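Local structure of macrophage migration inhibitory factor-like protein (6CUQ) at residues I28-M33 and C47-V51; I35-I40 and L83-Y87. The protein belongs to the macrophage migration inhibitory factor family of small alpha/beta proteins that assemble as trimers, and is found in Entamoeba histolytica. The contacts are given in a common frame with arbitrary orientation. Numbering follows the deposited sequence.

Interaction 1: I28-M33 and C47-V51; sequences IAHESM and CATQV
Residues 28-33 are regular helix, with phi/psi near -60/-45 and backbone hydrogen bonds S32 N to I28 O (2.8 Å) and M33 N to A29 O (3.1 Å). Residues 48-51 form an extended strand that C47 leads into. The axes run nearly antiparallel, at 149°, and approach to 7.5 Å. In register, A29 CA lies 5.5 Å from T49 CA, and M33 CA 5.4 Å from C47 CA. C47, T49 and V51 point their CB atoms at the helix; A48 and Q50 point away. V51 (chi1 t) places CG2 3.8 Å from A29 CB and 4.0 Å from I28 CG2. Small A29 lets the strand come close, its CA 3.8 Å from T49 CG2. M33, its three chi angles m, t and m, reaches across to the start of the strand, with M33 SD 3.5 Å from C47 O and M33 CG 3.9 Å from A48 C. S32 OG (chi1 t) and T49 OG1 (chi1 m) form a close hydroxyl pair at 2.7 Å. The helix thus packs on the second strand of the beta-alpha-beta unit 11-16, 22-40, 48-53, whose sheet continues into the second subunit. The chemistry implies a buried apolar interface holding a small polar network: T49 OG1 donates to A48 O (2.7 Å), and S32 OG lies between T49 OG1 and Y87 OH.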
loop_
_atom_site.group_PDB
_atom_site.type_symbol
_atom_site.label_atom_id
_atom_site.label_comp_id
_atom_site.label_asym_id
_atom_site.label_seq_id
_atom_site.Cartn_x
_atom_site.Cartn_y
_atom_site.Cartn_z
ATOM N N ILE B 28 -17.357 5.350 1.313
ATOM C CA ILE B 28 -16.421 4.547 2.096
ATOM C C ILE B 28 -15.292 5.421 2.637
ATOM O O ILE B 28 -14.966 5.369 3.830
ATOM C CB ILE B 28 -15.884 3.377 1.245
ATOM C CG1 ILE B 28 -16.977 2.325 1.052
ATOM C CG2 ILE B 28 -14.619 2.789 1.855
ATOM C CD1 ILE B 28 -16.618 1.224 0.056
ATOM N N ALA B 29 -14.689 6.248 1.776
ATOM C CA ALA B 29 -13.626 7.142 2.241
ATOM C C ALA B 29 -14.130 8.078 3.333
ATOM O O ALA B 29 -13.451 8.295 4.343
ATOM C CB ALA B 29 -13.063 7.967 1.079
ATOM N N HIS B 30 -15.320 8.652 3.133
ATOM C CA HIS B 30 -15.907 9.555 4.116
ATOM C C HIS B 30 -16.132 8.852 5.458
ATOM O O HIS B 30 -15.679 9.323 6.507
ATOM C CB HIS B 30 -17.218 10.108 3.558
ATOM C CG HIS B 30 -17.980 10.956 4.529
ATOM N ND1 HIS B 30 -17.526 12.187 4.957
ATOM C CD2 HIS B 30 -19.159 10.747 5.167
ATOM C CE1 HIS B 30 -18.396 12.703 5.808
ATOM N NE2 HIS B 30 -19.397 11.853 5.952
ATOM N N GLU B 31 -16.817 7.705 5.436
ATOM C CA GLU B 31 -17.093 6.979 6.673
ATOM C C GLU B 31 -15.806 6.491 7.329
ATOM O O GLU B 31 -15.718 6.426 8.560
ATOM C CB GLU B 31 -18.019 5.798 6.395
ATOM C CG GLU B 31 -19.437 6.184 6.088
ATOM C CD GLU B 31 -20.086 6.958 7.206
ATOM O OE1 GLU B 31 -19.798 6.678 8.396
ATOM O OE2 GLU B 31 -20.920 7.825 6.887
ATOM N N SER B 32 -14.812 6.113 6.521
ATOM C CA SER B 32 -13.524 5.692 7.064
ATOM C C SER B 32 -12.896 6.802 7.895
ATOM O O SER B 32 -12.426 6.579 9.021
ATOM C CB SER B 32 -12.596 5.278 5.915
ATOM O OG SER B 32 -11.248 5.229 6.332
ATOM N N MET B 33 -12.921 8.024 7.371
ATOM C CA MET B 33 -12.350 9.140 8.115
ATOM C C MET B 33 -13.139 9.413 9.392
ATOM O O MET B 33 -12.542 9.666 10.446
ATOM C CB MET B 33 -12.286 10.373 7.221
ATOM C CG MET B 33 -11.190 10.297 6.169
ATOM S SD MET B 33 -11.155 11.726 5.082
ATOM C CE MET B 33 -12.661 11.532 4.139
ATOM N N CYS B 47 -7.580 13.230 9.770
ATOM C CA CYS B 47 -7.823 11.868 9.305
ATOM C C CYS B 47 -7.958 11.845 7.789
ATOM O O CYS B 47 -8.604 12.714 7.198
ATOM C CB CYS B 47 -9.084 11.299 9.950
ATOM S SG CYS B 47 -9.029 11.256 11.759
ATOM N N ALA B 48 -7.349 10.840 7.164
ATOM C CA ALA B 48 -7.289 10.760 5.714
ATOM C C ALA B 48 -7.515 9.319 5.285
ATOM O O ALA B 48 -7.309 8.383 6.063
ATOM C CB ALA B 48 -5.951 11.276 5.171
ATOM N N THR B 49 -7.974 9.155 4.042
ATOM C CA THR B 49 -8.279 7.836 3.507
ATOM C C THR B 49 -8.198 7.850 1.983
ATOM O O THR B 49 -8.669 8.786 1.326
ATOM C CB THR B 49 -9.655 7.353 3.988
ATOM O OG1 THR B 49 -9.586 7.089 5.393
ATOM C CG2 THR B 49 -10.096 6.079 3.275
ATOM N N GLN B 50 -7.586 6.798 1.441
ATOM C CA GLN B 50 -7.545 6.515 0.016
ATOM C C GLN B 50 -8.165 5.143 -0.222
ATOM O O GLN B 50 -7.822 4.174 0.468
ATOM C CB GLN B 50 -6.108 6.539 -0.516
ATOM C CG GLN B 50 -5.375 7.842 -0.265
ATOM C CD GLN B 50 -6.052 9.035 -0.944
ATOM O OE1 GLN B 50 -6.706 8.879 -1.973
ATOM N NE2 GLN B 50 -5.880 10.233 -0.376
ATOM N N VAL B 51 -9.086 5.070 -1.179
ATOM C CA VAL B 51 -9.775 3.838 -1.547
ATOM C C VAL B 51 -9.257 3.383 -2.905
ATOM O O VAL B 51 -9.362 4.121 -3.890
ATOM C CB VAL B 51 -11.296 4.030 -1.574
ATOM C CG1 VAL B 51 -11.976 2.706 -1.851
ATOM C CG2 VAL B 51 -11.765 4.620 -0.252
#

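Interaction 2: I35-I40 and L83-Y87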
loop_
_atom_site.group_PDB
_atom_site.type_symbol
_atom_site.label_atom_id
_atom_site.label_comp_id
_atom_site.label_asym_id
_atom_site.label_seq_id
_atom_site.Cartn_x
_atom_site.Cartn_y
_atom_site.Cartn_z
ATOM N N ILE B 35 -14.743 7.106 11.111
ATOM C CA ILE B 35 -14.379 5.991 11.989
ATOM C C ILE B 35 -13.036 6.248 12.651
ATOM O O ILE B 35 -12.888 6.111 13.871
ATOM C CB ILE B 35 -14.335 4.673 11.194
ATOM C CG1 ILE B 35 -15.728 4.186 10.808
ATOM C CG2 ILE B 35 -13.588 3.609 11.985
ATOM C CD1 ILE B 35 -15.685 2.957 9.895
ATOM N N LEU B 36 -12.040 6.637 11.850
ATOM C CA LEU B 36 -10.712 6.930 12.376
ATOM C C LEU B 36 -10.787 7.998 13.456
ATOM O O LEU B 36 -10.231 7.837 14.549
ATOM C CB LEU B 36 -9.814 7.391 11.229
ATOM C CG LEU B 36 -9.408 6.301 10.239
ATOM C CD1 LEU B 36 -8.647 6.887 9.083
ATOM C CD2 LEU B 36 -8.542 5.253 10.941
ATOM N N SER B 37 -11.504 9.092 13.174
ATOM C CA SER B 37 -11.572 10.200 14.115
ATOM C C SER B 37 -12.302 9.801 15.391
ATOM O O SER B 37 -11.876 10.161 16.496
ATOM C CB SER B 37 -12.245 11.404 13.440
ATOM O OG SER B 37 -13.196 12.036 14.292
ATOM N N GLU B 38 -13.398 9.052 15.264
ATOM C CA GLU B 38 -14.183 8.705 16.447
ATOM C C GLU B 38 -13.449 7.693 17.320
ATOM O O GLU B 38 -13.515 7.766 18.555
ATOM C CB GLU B 38 -15.560 8.191 16.026
ATOM C CG GLU B 38 -16.424 9.262 15.367
ATOM C CD GLU B 38 -17.618 8.704 14.610
ATOM O OE1 GLU B 38 -17.880 7.488 14.706
ATOM O OE2 GLU B 38 -18.287 9.491 13.906
ATOM N N VAL B 39 -12.762 6.734 16.707
ATOM C CA VAL B 39 -12.135 5.662 17.476
ATOM C C VAL B 39 -10.724 6.037 17.934
ATOM O O VAL B 39 -10.380 5.877 19.108
ATOM C CB VAL B 39 -12.135 4.359 16.647
ATOM C CG1 VAL B 39 -11.366 3.255 17.377
ATOM C CG2 VAL B 39 -13.575 3.926 16.326
ATOM N N ILE B 40 -9.885 6.583 17.052
ATOM C CA ILE B 40 -8.553 6.990 17.504
ATOM C C ILE B 40 -8.602 8.292 18.307
ATOM O O ILE B 40 -7.679 8.569 19.085
ATOM C CB ILE B 40 -7.598 7.076 16.302
ATOM C CG1 ILE B 40 -7.425 5.696 15.705
ATOM C CG2 ILE B 40 -6.231 7.597 16.701
ATOM C CD1 ILE B 40 -6.445 5.661 14.588
ATOM N N LEU B 83 -11.563 -0.882 15.709
ATOM C CA LEU B 83 -11.368 -0.493 14.318
ATOM C C LEU B 83 -11.698 -1.637 13.368
ATOM O O LEU B 83 -12.315 -1.416 12.320
ATOM C CB LEU B 83 -9.944 -0.000 14.111
ATOM C CG LEU B 83 -9.667 1.414 14.611
ATOM C CD1 LEU B 83 -8.182 1.639 14.615
ATOM C CD2 LEU B 83 -10.331 2.415 13.679
ATOM N N SER B 84 -11.303 -2.867 13.711
ATOM C CA SER B 84 -11.624 -3.998 12.845
ATOM C C SER B 84 -13.132 -4.174 12.716
ATOM O O SER B 84 -13.645 -4.424 11.617
ATOM C CB SER B 84 -10.972 -5.274 13.371
ATOM O OG SER B 84 -9.598 -5.058 13.624
ATOM N N ASP B 85 -13.860 -4.031 13.827
ATOM C CA ASP B 85 -15.307 -4.212 13.784
ATOM C C ASP B 85 -15.990 -3.139 12.933
ATOM O O ASP B 85 -16.870 -3.453 12.120
ATOM C CB ASP B 85 -15.866 -4.221 15.210
ATOM C CG ASP B 85 -17.374 -4.369 15.241
ATOM O OD1 ASP B 85 -18.065 -3.475 15.779
ATOM O OD2 ASP B 85 -17.873 -5.370 14.692
ATOM N N ARG B 86 -15.574 -1.876 13.069
ATOM C CA ARG B 86 -16.253 -0.802 12.345
ATOM C C ARG B 86 -15.954 -0.848 10.848
ATOM O O ARG B 86 -16.845 -0.595 10.027
ATOM C CB ARG B 86 -15.894 0.552 12.958
ATOM C CG ARG B 86 -16.435 0.679 14.370
ATOM C CD ARG B 86 -16.710 2.097 14.776
ATOM N NE ARG B 86 -17.812 2.686 14.028
ATOM C CZ ARG B 86 -18.052 3.992 13.982
ATOM N NH1 ARG B 86 -17.258 4.823 14.639
ATOM N NH2 ARG B 86 -19.068 4.465 13.274
ATOM N N TYR B 87 -14.705 -1.122 10.467
ATOM C CA TYR B 87 -14.376 -1.223 9.044
ATOM C C TYR B 87 -15.052 -2.426 8.391
ATOM O O TYR B 87 -15.467 -2.352 7.226
ATOM C CB TYR B 87 -12.865 -1.306 8.849
ATOM C CG TYR B 87 -12.195 0.041 8.831
ATOM C CD1 TYR B 87 -12.400 0.907 7.771
ATOM C CD2 TYR B 87 -11.354 0.443 9.865
ATOM C CE1 TYR B 87 -11.790 2.138 7.733
ATOM C CE2 TYR B 87 -10.737 1.676 9.841
ATOM C CZ TYR B 87 -10.965 2.521 8.771
ATOM O OH TYR B 87 -10.367 3.751 8.716
#
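L83 is the knob of this helix pair. Its m, t rotamer swings the isobutyl end inward from a sideways CA-to-CB bond, so that it sits among I35, L36, V39 and I40: L83 CG is 3.7 Å from V39 CG1, CD2 is 3.9 Å from I35 CG2 and 4.3 Å from L36 CD2, and CD1 is 4.3 Å from I40 CG1. I35, also m, t, points its CA-to-CB bond toward the other helix. I35 CD1 reaches R86 O at 3.7 Å and R86 CB at 3.9 Å, and I35 CG2 lies over one face of the Y87 ring, 4.1 Å from CE2. The segments run almost antiparallel, at 152°, with axes 10.7 Å apart, and V39 faces L83 while I35 faces R86. These are the two helices of the MIF fold, 22-40 and 80-95, which lie side by side on one face of the four-stranded sheet; each belongs to one of its two beta-alpha-beta units. Y87 (chi1 -84°) turns its ring down between helix and sheet, where it also touches A12, I14, I68, I70 and L104. L36 meets the ring at its edge: L36 CD2 is 4.2 Å from Y87 CZ and L36 CG 3.1 Å from Y87 OH, whose strongest polar partner is S32 OG, a probable hydrogen bond. Toward solvent, R86 bends at chi3 (p) after a t chi2. R86 NH1 donates to E38 OE1 at 2.7 Å, a nearly linear hydrogen bond (173°) within a salt bridge, with the glutamate stretched out by its t chi2. The bent arginine has I35 CG1 over one face of its guanidinium, and V39 CG2 packs 3.9 Å from R86 CD.

How the interactions relate
Both interactions draw on helix 22-40. Interaction 1 uses its middle turns to pack down onto the sheet; interaction 2 uses its C-terminal end to pack sideways against helix 80-95. Every touching residue of interaction 1 is buried, and the second subunit covers part of it. Interaction 2 grades from a buried floor of leucine, isoleucine and tyrosine to a charged pair at the surface. The polar chemistry differs accordingly: hydroxyls inside, a salt bridge outside. The two meet where S32 OG lies 2.9 Å from Y87 OH, a probable hydrogen bond, and where L36 CD1 packs 3.8 Å from T49 OG1, so helix, helix and sheet converge there.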